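Local coordinates for protein sphingomyelinase-c (Listeria ivanovii, PDB 1ZWX) that belongs to the endonuclease/exonuclease/phosphatase family and has a DNase I-like fold, in which two mixed beta-sheets pack together between helices, at residues 266-271 with 290-295; 230-235 with 285-290; 13-18 with 49-54; 193-198 with 245-250; 32-37 with 272-277. All blocks are in the same frame, centred on the assembly; numbering follows the deposited sequence.

Contact 1 of 5, residues 266-271 with 290-295; sequences VLHTKS and DHYPVV. With PO4 (phosphate ion), chain B.
His268 presents the edge of its imidazole to one face of the Tyr292 ring, a T-shaped stack with centroids 5.1 Å apart and planes at 62°. The touching atoms are His268 CD2 and Tyr292 CE1, 3.7 Å from each other, while one face of the imidazole carries CG1 of Val266, offset toward the rim. The same methyl, Val266 CG1, also lies 3.7 Å from Tyr292 CB. At the far end of the phenol, Tyr292 OH hydrogen-bonds Thr231. The backbones join through Leu267 N and Pro293 O, 3.0 Å apart and nearly straight at 173°. Next to them Val266 and Val294 form an antiparallel, non-hydrogen-bonded pair, continuing strand 262-266 along strand 294-298. Leu267 CD2 reaches Val295 CG1 at 3.9 Å. Ahead of Tyr292, the imidazole of His291 meets a bound phosphate ion, probably from the crystallisation liquor, in its ring plane: His291 NE2 donates to PO4 O2 at 2.7 Å. Its ND1 is bonded to Asp248. With both ring nitrogens engaged, the rotation of His291 is fixed, and the phosphate marks a site that accepts an anion in this crystal.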
# COMPACT_ATOMS: atom_id res chain seq x y z
N VAL A 266 -8.92 -1.89 10.18
CA VAL A 266 -7.70 -2.68 10.23
C VAL A 266 -8.12 -4.13 10.50
O VAL A 266 -8.89 -4.39 11.44
CB VAL A 266 -6.76 -2.20 11.36
CG1 VAL A 266 -5.47 -3.05 11.40
CG2 VAL A 266 -6.43 -0.74 11.20
N LEU A 267 -7.64 -5.05 9.67
CA LEU A 267 -7.92 -6.46 9.84
C LEU A 267 -6.75 -7.17 10.52
O LEU A 267 -5.64 -7.22 9.98
CB LEU A 267 -8.24 -7.11 8.49
CG LEU A 267 -9.21 -6.31 7.61
CD1 LEU A 267 -9.20 -6.85 6.18
CD2 LEU A 267 -10.64 -6.31 8.22
N HIS A 268 -7.02 -7.72 11.70
CA HIS A 268 -6.02 -8.40 12.51
C HIS A 268 -5.96 -9.90 12.26
O HIS A 268 -5.49 -10.64 13.12
CB HIS A 268 -6.29 -8.14 13.99
CG HIS A 268 -6.22 -6.70 14.37
ND1 HIS A 268 -7.34 -5.89 14.40
CD2 HIS A 268 -5.18 -5.91 14.71
CE1 HIS A 268 -6.98 -4.67 14.76
NE2 HIS A 268 -5.68 -4.66 14.95
N THR A 269 -6.40 -10.34 11.09
CA THR A 269 -6.52 -11.76 10.84
C THR A 269 -5.14 -12.45 10.75
O THR A 269 -4.24 -11.97 10.05
CB THR A 269 -7.39 -12.06 9.60
OG1 THR A 269 -7.58 -13.48 9.47
CG2 THR A 269 -6.79 -11.46 8.29
N LYS A 270 -5.00 -13.54 11.49
CA LYS A 270 -3.82 -14.37 11.45
C LYS A 270 -3.82 -15.25 10.19
O LYS A 270 -4.89 -15.62 9.67
CB LYS A 270 -3.75 -15.25 12.70
CG LYS A 270 -3.45 -14.50 13.99
N SER A 271 -2.64 -15.57 9.69
CA SER A 271 -2.50 -16.53 8.62
C SER A 271 -2.53 -17.95 9.20
O SER A 271 -2.44 -18.12 10.41
CB SER A 271 -1.18 -16.28 7.88
OG SER A 271 -0.06 -16.72 8.64
N ASP A 290 4.21 -8.22 8.05
CA ASP A 290 4.46 -7.48 9.27
C ASP A 290 3.51 -6.29 9.44
O ASP A 290 3.50 -5.66 10.51
CB ASP A 290 5.94 -7.08 9.42
CG ASP A 290 6.43 -6.08 8.36
OD1 ASP A 290 5.76 -5.84 7.33
OD2 ASP A 290 7.55 -5.53 8.56
N HIS A 291 2.74 -5.97 8.38
CA HIS A 291 1.66 -4.96 8.47
C HIS A 291 0.34 -5.70 8.42
O HIS A 291 0.24 -6.73 7.74
CB HIS A 291 1.67 -3.97 7.31
CG HIS A 291 2.78 -2.96 7.35
ND1 HIS A 291 2.56 -1.62 7.58
CD2 HIS A 291 4.12 -3.10 7.17
CE1 HIS A 291 3.72 -0.98 7.56
NE2 HIS A 291 4.68 -1.85 7.31
N TYR A 292 -0.68 -5.15 9.08
CA TYR A 292 -2.04 -5.63 8.88
C TYR A 292 -2.67 -4.96 7.68
O TYR A 292 -2.35 -3.81 7.39
CB TYR A 292 -2.90 -5.43 10.13
CG TYR A 292 -2.40 -6.17 11.33
CD1 TYR A 292 -2.12 -5.48 12.54
CD2 TYR A 292 -2.18 -7.53 11.27
CE1 TYR A 292 -1.64 -6.19 13.66
CE2 TYR A 292 -1.69 -8.24 12.38
CZ TYR A 292 -1.42 -7.58 13.56
OH TYR A 292 -0.95 -8.33 14.63
N PRO A 293 -3.56 -5.69 6.96
CA PRO A 293 -4.29 -5.11 5.83
C PRO A 293 -5.33 -4.10 6.34
O PRO A 293 -5.74 -4.16 7.50
CB PRO A 293 -5.02 -6.30 5.20
CG PRO A 293 -4.68 -7.50 6.02
CD PRO A 293 -3.92 -7.10 7.22
N VAL A 294 -5.69 -3.15 5.49
CA VAL A 294 -6.71 -2.16 5.84
C VAL A 294 -7.79 -2.25 4.74
O VAL A 294 -7.48 -2.35 3.58
CB VAL A 294 -6.14 -0.70 6.00
CG1 VAL A 294 -7.24 0.34 6.00
CG2 VAL A 294 -5.29 -0.59 7.29
N VAL A 295 -9.05 -2.23 5.14
CA VAL A 295 -10.17 -2.19 4.17
C VAL A 295 -10.84 -0.81 4.21
O VAL A 295 -11.10 -0.26 5.29
CB VAL A 295 -11.15 -3.43 4.32
CG1 VAL A 295 -11.75 -3.52 5.72
CG2 VAL A 295 -12.22 -3.45 3.18
P PO4 B . 8.66 -1.30 6.89
O1 PO4 B . 9.48 -1.87 8.04
O2 PO4 B . 7.33 -2.00 6.81
O3 PO4 B . 8.36 0.16 7.14
O4 PO4 B . 9.46 -1.50 5.61

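Contact 2 of 5, residues 230-235 with 285-290; sequences TTNSML and YQDFSD
Ser233 and Asp287 face each other, and the serine hydroxyl works in both directions. Ser233 OG, placed between its own backbone N and carbonyl carbon (chi1 70°), donates to Asp287 OD1 at 2.8 Å on the anti lone pair and accepts from Gln286 N at 3.0 Å in an almost perfectly straight bond. Ser233 N also donates to Asp287 OD1, at 2.8 Å, but comes from above the carboxylate plane, so two donors grip one oxygen from different directions. The other oxygen, Asp287 OD2, is 2.6 Å from a water that bridges it to Thr231 O. Asn232 is the N-cap of helix 233-238. With CG anti to its backbone N, its OD1 takes weak capping bonds from Met234 N and Leu235 N, while ND2 reaches across and donates to Ser289 O at 2.9 Å, in the amide plane and on a lone pair of the carbonyl. Met234 bends at chi3 and lays SD 3.6 Å from Ser289 C; its side chain crosses that of Tyr285 at about a right angle, CG being nearest to CD2. Leu235 CD2 meets Asp290 CB at 3.6 Å, also crosswise. The start of the helix is thus capped by Asn232, while Asp287 binds the N-H and hydroxyl of Ser233 beside it, and its negative charge would be favoured near the N-terminal end of the helix dipole.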
# COMPACT_ATOMS: atom_id res chain seq x y z
N THR A 230 3.46 -5.71 19.31
CA THR A 230 2.87 -6.39 20.46
C THR A 230 1.98 -7.56 20.07
O THR A 230 1.74 -8.43 20.90
CB THR A 230 2.15 -5.43 21.48
OG1 THR A 230 0.91 -4.96 20.95
CG2 THR A 230 3.00 -4.27 21.83
N THR A 231 1.52 -7.62 18.81
CA THR A 231 0.65 -8.71 18.34
C THR A 231 1.15 -9.49 17.11
O THR A 231 0.74 -10.63 16.88
CB THR A 231 -0.79 -8.18 18.03
OG1 THR A 231 -0.74 -7.20 16.98
CG2 THR A 231 -1.44 -7.55 19.27
N ASN A 232 2.00 -8.87 16.29
CA ASN A 232 2.40 -9.47 15.03
C ASN A 232 3.57 -10.43 15.25
O ASN A 232 4.63 -10.01 15.72
CB ASN A 232 2.77 -8.37 14.02
CG ASN A 232 2.95 -8.87 12.62
OD1 ASN A 232 3.95 -9.51 12.30
ND2 ASN A 232 2.00 -8.55 11.75
N SER A 233 3.38 -11.71 14.91
CA SER A 233 4.40 -12.72 15.14
C SER A 233 5.75 -12.40 14.44
O SER A 233 6.82 -12.66 14.99
CB SER A 233 3.87 -14.08 14.71
OG SER A 233 3.74 -14.15 13.30
N MET A 234 5.69 -11.81 13.24
CA MET A 234 6.91 -11.46 12.48
C MET A 234 7.67 -10.28 13.13
O MET A 234 8.90 -10.26 13.13
CB MET A 234 6.60 -11.19 10.99
CG MET A 234 5.81 -12.33 10.26
SD MET A 234 5.28 -12.01 8.55
CE MET A 234 6.88 -12.19 7.79
N LEU A 235 6.95 -9.31 13.70
CA LEU A 235 7.59 -8.17 14.36
C LEU A 235 8.13 -8.53 15.77
O LEU A 235 9.05 -7.88 16.27
CB LEU A 235 6.65 -6.98 14.46
CG LEU A 235 6.27 -6.32 13.14
CD1 LEU A 235 5.30 -5.17 13.39
CD2 LEU A 235 7.52 -5.83 12.41
N TYR A 285 5.73 -18.79 12.21
CA TYR A 285 4.98 -17.54 12.29
C TYR A 285 3.51 -17.78 11.93
O TYR A 285 3.16 -18.84 11.39
CB TYR A 285 5.56 -16.52 11.30
CG TYR A 285 7.01 -16.19 11.57
CD1 TYR A 285 8.03 -16.76 10.80
CD2 TYR A 285 7.36 -15.33 12.61
CE1 TYR A 285 9.39 -16.44 11.07
CE2 TYR A 285 8.71 -15.01 12.88
CZ TYR A 285 9.70 -15.57 12.09
OH TYR A 285 11.02 -15.24 12.37
N GLN A 286 2.67 -16.77 12.18
CA GLN A 286 1.24 -16.91 11.92
C GLN A 286 0.62 -15.60 11.41
O GLN A 286 -0.58 -15.32 11.65
CB GLN A 286 0.56 -17.36 13.21
CG GLN A 286 0.82 -16.42 14.36
CD GLN A 286 0.09 -16.83 15.61
OE1 GLN A 286 -0.13 -16.00 16.51
NE2 GLN A 286 -0.28 -18.10 15.69
N ASP A 287 1.42 -14.82 10.69
CA ASP A 287 0.95 -13.60 10.05
C ASP A 287 1.28 -13.59 8.59
O ASP A 287 2.23 -14.25 8.16
CB ASP A 287 1.43 -12.35 10.79
CG ASP A 287 0.78 -12.21 12.17
OD1 ASP A 287 1.38 -12.68 13.18
OD2 ASP A 287 -0.34 -11.62 12.27
N PHE A 288 0.45 -12.88 7.81
CA PHE A 288 0.61 -12.77 6.37
C PHE A 288 1.75 -11.83 6.01
O PHE A 288 2.35 -11.94 4.93
CB PHE A 288 -0.68 -12.19 5.73
CG PHE A 288 -1.89 -13.11 5.85
CD1 PHE A 288 -2.88 -12.84 6.78
CD2 PHE A 288 -2.02 -14.22 5.04
CE1 PHE A 288 -4.00 -13.70 6.92
CE2 PHE A 288 -3.14 -15.08 5.17
CZ PHE A 288 -4.11 -14.81 6.09
N SER A 289 1.98 -10.86 6.89
CA SER A 289 2.94 -9.78 6.66
C SER A 289 3.24 -9.13 8.01
O SER A 289 2.58 -9.45 9.01
CB SER A 289 2.34 -8.76 5.67
OG SER A 289 2.96 -7.49 5.80
N ASP A 290 4.21 -8.22 8.05
CA ASP A 290 4.46 -7.48 9.27
C ASP A 290 3.51 -6.29 9.44
O ASP A 290 3.50 -5.66 10.51
CB ASP A 290 5.94 -7.08 9.42
CG ASP A 290 6.43 -6.08 8.36
OD1 ASP A 290 5.76 -5.84 7.33
OD2 ASP A 290 7.55 -5.53 8.56
O HOH W 1 -1.38 -11.01 14.60

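Contact 3 of 5, residues 13-18 with 49-54; sequences ITSHNV and VVILNE
Thr14, His16 and Val18 donate their backbone N-H to Val49, Ile51 and Asn53, and Ile51 and Asn53 donate back to Thr14 and His16, a regular parallel ladder with the segments at 20° and their axes 4.5 Å apart. On the Ile13 face, Ile13 CG2 packs on Ile51 CD1 at 4.0 Å, and a water links Ser15 OG to Asn53 OD1, which also accepts from Asp195 N. Asn17 ND2 donates to Glu54 OE2 at 2.9 Å. The acceptor lies in the amide plane, yet the donor stands above the carboxylate, the two planes being 82° apart. Asn17 ND2 also bonds Asp195, and the nearest atoms of the Glu54 side chain and a bound phosphate ion are about 3 Å apart. At the end of the segment, Val18 CG1 touches Leu52 CD2 at 4.1 Å. The strands form a beta-alpha-beta unit through helix 31-39; strand 294-298 flanks strand 12-20, strand 104-107 the other, helix 58-67 packs on Val18 and Leu52, and strand 143-151 of the second sheet meets Ile51.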
# COMPACT_ATOMS: atom_id res chain seq x y z
N ILE A 13 -12.08 -1.14 -1.19
CA ILE A 13 -10.65 -1.23 -1.55
C ILE A 13 -9.95 -1.84 -0.35
O ILE A 13 -10.22 -1.44 0.79
CB ILE A 13 -10.04 0.16 -1.82
CG1 ILE A 13 -10.76 0.86 -2.96
CG2 ILE A 13 -8.51 0.07 -2.14
CD1 ILE A 13 -10.44 2.30 -3.07
N THR A 14 -9.07 -2.81 -0.58
CA THR A 14 -8.24 -3.34 0.50
C THR A 14 -6.80 -2.97 0.14
O THR A 14 -6.41 -3.06 -1.02
CB THR A 14 -8.42 -4.86 0.70
OG1 THR A 14 -9.70 -5.11 1.28
CG2 THR A 14 -7.37 -5.45 1.66
N SER A 15 -6.06 -2.47 1.12
CA SER A 15 -4.65 -2.16 0.89
C SER A 15 -3.83 -3.03 1.87
O SER A 15 -4.16 -3.11 3.05
CB SER A 15 -4.37 -0.67 1.12
OG SER A 15 -3.00 -0.37 0.88
N HIS A 16 -2.80 -3.70 1.35
CA HIS A 16 -1.93 -4.49 2.18
C HIS A 16 -0.50 -4.35 1.75
O HIS A 16 -0.12 -4.66 0.60
CB HIS A 16 -2.32 -5.97 2.18
CG HIS A 16 -1.80 -6.72 3.36
ND1 HIS A 16 -1.76 -8.09 3.42
CD2 HIS A 16 -1.30 -6.27 4.55
CE1 HIS A 16 -1.28 -8.46 4.60
NE2 HIS A 16 -0.99 -7.38 5.29
N ASN A 17 0.28 -3.87 2.71
CA ASN A 17 1.71 -3.91 2.62
C ASN A 17 2.06 -5.36 2.97
O ASN A 17 1.95 -5.78 4.12
CB ASN A 17 2.30 -2.91 3.64
CG ASN A 17 3.81 -2.88 3.60
OD1 ASN A 17 4.43 -3.89 3.23
ND2 ASN A 17 4.41 -1.73 3.94
N VAL A 18 2.44 -6.13 1.95
CA VAL A 18 2.58 -7.58 2.09
C VAL A 18 4.01 -8.03 2.48
O VAL A 18 4.26 -9.23 2.64
CB VAL A 18 2.13 -8.32 0.79
CG1 VAL A 18 0.60 -8.13 0.57
CG2 VAL A 18 2.89 -7.84 -0.39
N VAL A 49 -11.06 -3.30 -5.69
CA VAL A 49 -9.68 -2.93 -6.03
C VAL A 49 -8.80 -3.35 -4.84
O VAL A 49 -9.23 -3.30 -3.66
CB VAL A 49 -9.54 -1.37 -6.30
CG1 VAL A 49 -8.07 -0.96 -6.40
CG2 VAL A 49 -10.26 -0.96 -7.60
N VAL A 50 -7.59 -3.82 -5.14
CA VAL A 50 -6.63 -4.17 -4.07
C VAL A 50 -5.35 -3.42 -4.36
O VAL A 50 -4.86 -3.40 -5.50
CB VAL A 50 -6.31 -5.69 -4.01
CG1 VAL A 50 -5.10 -5.96 -3.04
CG2 VAL A 50 -7.51 -6.50 -3.50
N ILE A 51 -4.80 -2.78 -3.33
CA ILE A 51 -3.53 -2.04 -3.45
C ILE A 51 -2.48 -2.85 -2.73
O ILE A 51 -2.70 -3.24 -1.60
CB ILE A 51 -3.61 -0.64 -2.78
CG1 ILE A 51 -4.63 0.24 -3.53
CG2 ILE A 51 -2.17 0.02 -2.72
CD1 ILE A 51 -4.92 1.61 -2.78
N LEU A 52 -1.36 -3.15 -3.40
CA LEU A 52 -0.27 -3.89 -2.74
C LEU A 52 0.94 -2.98 -2.53
O LEU A 52 1.21 -2.14 -3.37
CB LEU A 52 0.16 -5.05 -3.62
CG LEU A 52 -0.95 -6.05 -3.96
CD1 LEU A 52 -0.36 -7.08 -4.91
CD2 LEU A 52 -1.49 -6.72 -2.69
N ASN A 53 1.65 -3.19 -1.43
CA ASN A 53 2.91 -2.46 -1.12
C ASN A 53 3.96 -3.52 -0.74
O ASN A 53 3.61 -4.60 -0.27
CB ASN A 53 2.77 -1.57 0.14
CG ASN A 53 1.91 -0.32 -0.06
OD1 ASN A 53 1.54 0.31 0.94
ND2 ASN A 53 1.55 0.01 -1.30
N GLU A 54 5.23 -3.17 -0.90
CA GLU A 54 6.37 -4.06 -0.58
C GLU A 54 6.34 -5.41 -1.32
O GLU A 54 6.82 -6.46 -0.81
CB GLU A 54 6.53 -4.24 0.92
CG GLU A 54 7.02 -2.96 1.58
CD GLU A 54 7.30 -3.09 3.10
OE1 GLU A 54 7.44 -4.22 3.63
OE2 GLU A 54 7.32 -2.03 3.77
O HOH W 2 -0.85 -0.54 2.75

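Contact 4 of 5, residues 193-198 with 245-250; sequences GGDLNV and EYLDYI
Gly193 and Ile250 form a close antiparallel, non-hydrogen-bonded pair at the edge of a sheet in the DNase I-like fold, where strand 189-193 runs beside the outermost strand 248-252 and gives way to the Gly-Asp-Leu-Asn sequence familiar from this family. Here packing is tight: the two CA atoms, of Gly193 and Ile250, are 4.0 Å apart, and Gly193 CA lies 3.1 Å from Tyr249 O. Gly194 and Tyr249 exchange two backbone hydrogen bonds, and the chain turns a corner at Gly194 itself, whose positive phi of 134° suits glycine. Beyond the corner, Leu196 N donates to Leu247 O at 2.9 Å. Asp195, a partner of Asn17, turns to the same face as Asp248, with Asp195 CB 3.4 Å from Asp248 OD2; Asp248 OD1 is also bonded to Thr226. The other end is looser. Leu247 CD1 is 3.9 Å from Asn197 OD1, and CD2 lies against the Asn197-Val198 backbone. Asn197, bonded to Thr152, is partly exposed, its side chain about 4 Å from the nearest atom of a bound phosphate ion. Leu196 and Val198 instead pack against helices 161-182 and 203-212. Nearby the phenol of Tyr249, its plane containing the acceptor, donates from OH to Val198 O at 2.8 Å.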
# COMPACT_ATOMS: atom_id res chain seq x y z
N GLY A 193 -4.37 5.55 -1.38
CA GLY A 193 -4.17 4.55 -0.33
C GLY A 193 -2.80 3.89 -0.34
O GLY A 193 -2.07 3.95 -1.33
N GLY A 194 -2.48 3.25 0.77
CA GLY A 194 -1.21 2.52 0.92
C GLY A 194 -0.57 2.84 2.24
O GLY A 194 -1.21 3.34 3.16
N ASP A 195 0.73 2.53 2.33
CA ASP A 195 1.50 2.74 3.56
C ASP A 195 2.10 4.14 3.42
O ASP A 195 3.07 4.38 2.66
CB ASP A 195 2.59 1.66 3.66
CG ASP A 195 3.53 1.86 4.86
OD1 ASP A 195 3.38 2.83 5.62
OD2 ASP A 195 4.36 0.97 5.06
N LEU A 196 1.45 5.09 4.10
CA LEU A 196 1.86 6.48 4.04
C LEU A 196 3.00 6.81 5.03
O LEU A 196 3.58 7.92 4.96
CB LEU A 196 0.67 7.44 4.25
CG LEU A 196 -0.11 7.80 2.96
CD1 LEU A 196 0.72 8.64 2.01
CD2 LEU A 196 -0.56 6.59 2.19
N ASN A 197 3.29 5.88 5.94
CA ASN A 197 4.45 6.00 6.87
C ASN A 197 4.33 7.25 7.78
O ASN A 197 5.32 7.81 8.26
CB ASN A 197 5.76 5.95 6.09
CG ASN A 197 6.41 4.57 6.12
OD1 ASN A 197 6.47 3.93 7.18
ND2 ASN A 197 6.87 4.10 4.98
N VAL A 198 3.10 7.68 8.00
CA VAL A 198 2.78 8.79 8.90
C VAL A 198 1.86 8.22 9.97
O VAL A 198 0.77 7.71 9.68
CB VAL A 198 2.12 9.95 8.15
CG1 VAL A 198 1.65 11.09 9.13
CG2 VAL A 198 3.04 10.49 7.08
N GLU A 245 2.54 1.30 15.59
CA GLU A 245 2.22 2.49 14.81
C GLU A 245 1.01 2.24 13.92
O GLU A 245 0.66 1.09 13.66
CB GLU A 245 3.42 2.95 13.95
CG GLU A 245 4.64 3.47 14.78
CD GLU A 245 5.80 3.95 13.91
OE1 GLU A 245 5.61 4.88 13.08
OE2 GLU A 245 6.93 3.42 14.07
N TYR A 246 0.37 3.33 13.47
CA TYR A 246 -0.77 3.28 12.54
C TYR A 246 -0.34 4.02 11.28
O TYR A 246 -0.21 5.24 11.29
CB TYR A 246 -2.02 3.91 13.19
CG TYR A 246 -3.30 3.57 12.46
CD1 TYR A 246 -4.26 2.75 13.06
CD2 TYR A 246 -3.54 4.02 11.17
CE1 TYR A 246 -5.43 2.40 12.41
CE2 TYR A 246 -4.68 3.67 10.49
CZ TYR A 246 -5.64 2.87 11.13
OH TYR A 246 -6.80 2.54 10.48
N LEU A 247 -0.06 3.28 10.20
CA LEU A 247 0.70 3.82 9.07
C LEU A 247 0.03 3.62 7.70
O LEU A 247 0.49 4.18 6.70
CB LEU A 247 2.07 3.10 9.01
CG LEU A 247 3.01 3.28 10.21
CD1 LEU A 247 4.28 2.44 10.00
CD2 LEU A 247 3.36 4.77 10.40
N ASP A 248 -0.99 2.77 7.68
CA ASP A 248 -1.64 2.34 6.41
C ASP A 248 -3.08 2.90 6.36
O ASP A 248 -3.86 2.76 7.30
CB ASP A 248 -1.68 0.82 6.30
CG ASP A 248 -0.29 0.17 6.35
OD1 ASP A 248 0.23 -0.08 7.46
OD2 ASP A 248 0.24 -0.12 5.27
N TYR A 249 -3.40 3.53 5.24
CA TYR A 249 -4.64 4.28 5.09
C TYR A 249 -5.20 4.15 3.69
O TYR A 249 -4.45 4.00 2.71
CB TYR A 249 -4.36 5.76 5.26
CG TYR A 249 -3.70 6.16 6.59
CD1 TYR A 249 -2.32 6.33 6.67
CD2 TYR A 249 -4.49 6.42 7.72
CE1 TYR A 249 -1.71 6.72 7.90
CE2 TYR A 249 -3.90 6.80 8.95
CZ TYR A 249 -2.51 6.96 9.01
OH TYR A 249 -1.96 7.36 10.20
N ILE A 250 -6.52 4.31 3.59
CA ILE A 250 -7.13 4.57 2.29
C ILE A 250 -8.05 5.79 2.44
O ILE A 250 -9.04 5.71 3.13
CB ILE A 250 -7.93 3.36 1.71
CG1 ILE A 250 -7.09 2.05 1.76
CG2 ILE A 250 -8.30 3.68 0.26
CD1 ILE A 250 -7.94 0.77 1.73

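Contact 5 of 5, residues 32-37 with 272-277; sequences MHRADL and PQWSVK
Trp274 holds CG between its backbone N and carbonyl carbon (chi1 57°), which turns the indole to helix 31-39, and His33 has CG anti to its backbone N (chi1 -178°), sliding its ring past the base of the tryptophan. His33 CD2 therefore meets Trp274 CB at 3.5 Å in the plane of the imidazole. Arg34, bent at chi3, lays its aliphatic part over one face of the indole, with CD 3.5 Å from Trp274 CZ2; the guanidinium is inclined at 32° to the ring. One turn on, Leu37 crosses the indole obliquely and brings CD1 to 3.7 Å from Trp274 CD1, while its CD2 meets Pro272 CG tip to tip at 4.1 Å. No direct hydrogen bond joins the segments. A water bridges them at the exposed edge, 2.8 Å from His33 NE2 and donating to Gln273 O at 2.7 Å. The contact ties the base of the two-stranded hairpin 274-285 to the helix. Arg34 reaches past the indole to the carbonyls of Val18, Tyr19, Trp29 and Phe288, and Trp274 NE1 donates to Asp287 O. The buried guanidinium is thus gripped by several carbonyl oxygens, which would be expected to stabilise its positive charge.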
# COMPACT_ATOMS: atom_id res chain seq x y z
N MET A 32 7.80 -16.76 -0.82
CA MET A 32 7.08 -17.58 -1.80
C MET A 32 5.80 -18.22 -1.26
O MET A 32 4.78 -18.30 -1.95
CB MET A 32 8.00 -18.66 -2.40
CG MET A 32 9.19 -18.09 -3.14
SD MET A 32 8.81 -17.10 -4.60
CE MET A 32 7.93 -18.18 -5.72
N HIS A 33 5.86 -18.68 -0.02
CA HIS A 33 4.73 -19.35 0.57
C HIS A 33 3.62 -18.33 0.93
O HIS A 33 2.41 -18.61 0.78
CB HIS A 33 5.16 -20.12 1.80
CG HIS A 33 4.05 -20.89 2.45
ND1 HIS A 33 3.23 -21.76 1.76
CD2 HIS A 33 3.64 -20.92 3.74
CE1 HIS A 33 2.36 -22.29 2.59
NE2 HIS A 33 2.59 -21.80 3.80
N ARG A 34 4.04 -17.16 1.38
CA ARG A 34 3.08 -16.14 1.78
C ARG A 34 2.39 -15.57 0.56
O ARG A 34 1.26 -15.12 0.68
CB ARG A 34 3.73 -15.06 2.64
CG ARG A 34 4.00 -15.50 4.09
CD ARG A 34 4.46 -14.34 4.99
NE ARG A 34 5.80 -13.89 4.64
CZ ARG A 34 6.10 -12.69 4.13
NH1 ARG A 34 5.16 -11.77 3.93
NH2 ARG A 34 7.36 -12.40 3.82
N ALA A 35 3.05 -15.59 -0.60
CA ALA A 35 2.42 -15.22 -1.86
C ALA A 35 1.19 -16.12 -2.15
O ALA A 35 0.24 -15.66 -2.80
CB ALA A 35 3.42 -15.28 -3.03
N ASP A 36 1.23 -17.37 -1.68
CA ASP A 36 0.06 -18.27 -1.78
C ASP A 36 -0.95 -18.03 -0.69
O ASP A 36 -2.15 -17.92 -0.98
CB ASP A 36 0.50 -19.75 -1.75
CG ASP A 36 1.28 -20.16 -2.97
OD1 ASP A 36 1.15 -19.53 -4.03
OD2 ASP A 36 2.07 -21.14 -2.88
N LEU A 37 -0.49 -17.93 0.56
CA LEU A 37 -1.36 -17.73 1.71
C LEU A 37 -2.21 -16.46 1.59
O LEU A 37 -3.42 -16.46 1.89
CB LEU A 37 -0.53 -17.64 2.99
CG LEU A 37 0.15 -18.91 3.52
CD1 LEU A 37 0.69 -18.61 4.92
CD2 LEU A 37 -0.85 -20.11 3.55
N PRO A 272 -2.63 -18.98 8.34
CA PRO A 272 -2.28 -20.33 8.79
C PRO A 272 -0.81 -20.34 9.26
O PRO A 272 -0.01 -19.52 8.78
CB PRO A 272 -2.42 -21.17 7.52
CG PRO A 272 -3.42 -20.44 6.69
CD PRO A 272 -3.06 -18.98 6.93
N GLN A 273 -0.47 -21.22 10.21
CA GLN A 273 0.90 -21.32 10.69
C GLN A 273 1.81 -21.66 9.53
O GLN A 273 1.47 -22.47 8.67
CB GLN A 273 1.05 -22.42 11.74
CG GLN A 273 0.60 -22.05 13.12
CD GLN A 273 1.72 -22.28 14.12
OE1 GLN A 273 2.24 -23.40 14.26
NE2 GLN A 273 2.12 -21.21 14.80
N TRP A 274 2.99 -21.04 9.51
CA TRP A 274 4.00 -21.37 8.53
C TRP A 274 5.39 -21.26 9.16
O TRP A 274 5.58 -20.55 10.14
CB TRP A 274 3.88 -20.52 7.25
CG TRP A 274 3.96 -19.03 7.52
CD1 TRP A 274 2.93 -18.18 7.84
CD2 TRP A 274 5.15 -18.23 7.49
NE1 TRP A 274 3.42 -16.90 8.02
CE2 TRP A 274 4.77 -16.91 7.80
CE3 TRP A 274 6.50 -18.51 7.22
CZ2 TRP A 274 5.70 -15.86 7.87
CZ3 TRP A 274 7.41 -17.47 7.27
CH2 TRP A 274 7.01 -16.16 7.60
N SER A 275 6.34 -21.98 8.58
CA SER A 275 7.69 -22.13 9.15
C SER A 275 8.78 -21.95 8.11
O SER A 275 8.62 -22.29 6.94
CB SER A 275 7.85 -23.53 9.79
OG SER A 275 7.12 -23.59 11.02
N VAL A 276 9.91 -21.44 8.57
CA VAL A 276 11.09 -21.30 7.71
C VAL A 276 12.29 -21.81 8.50
O VAL A 276 12.23 -21.92 9.72
CB VAL A 276 11.29 -19.82 7.29
CG1 VAL A 276 10.20 -19.37 6.33
CG2 VAL A 276 11.29 -18.90 8.50
N LYS A 277 13.37 -22.14 7.80
CA LYS A 277 14.62 -22.49 8.48
C LYS A 277 15.69 -21.45 8.15
O LYS A 277 15.74 -20.94 7.01
CB LYS A 277 15.10 -23.89 8.07
CG LYS A 277 14.24 -25.03 8.62
O HOH W 3 0.95 -22.53 5.99

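How the contacts relate
Contacts 1, 3 and 4 converge on the bound phosphate, which lies close to Glu54, Asn197 and His291. Contact 3 and contact 4, with centres 11 Å apart, join the two sheets: Asn53 OD1 is 2.7 Å from Asp195 N. Contact 1 reaches contact 4 through His291 ND1 and Asp248 OD1, 2.8 Å apart, and shares Asp290 with contact 2. Contact 2 in turn leans on contact 5, with centres 12 Å apart, and on contact 3, where Ser289 OG is 2.6 Å from Asn17 O. Contact 5 touches contact 3 through Arg34 but stays about 13 Å from contact 4, measured between nearest atoms.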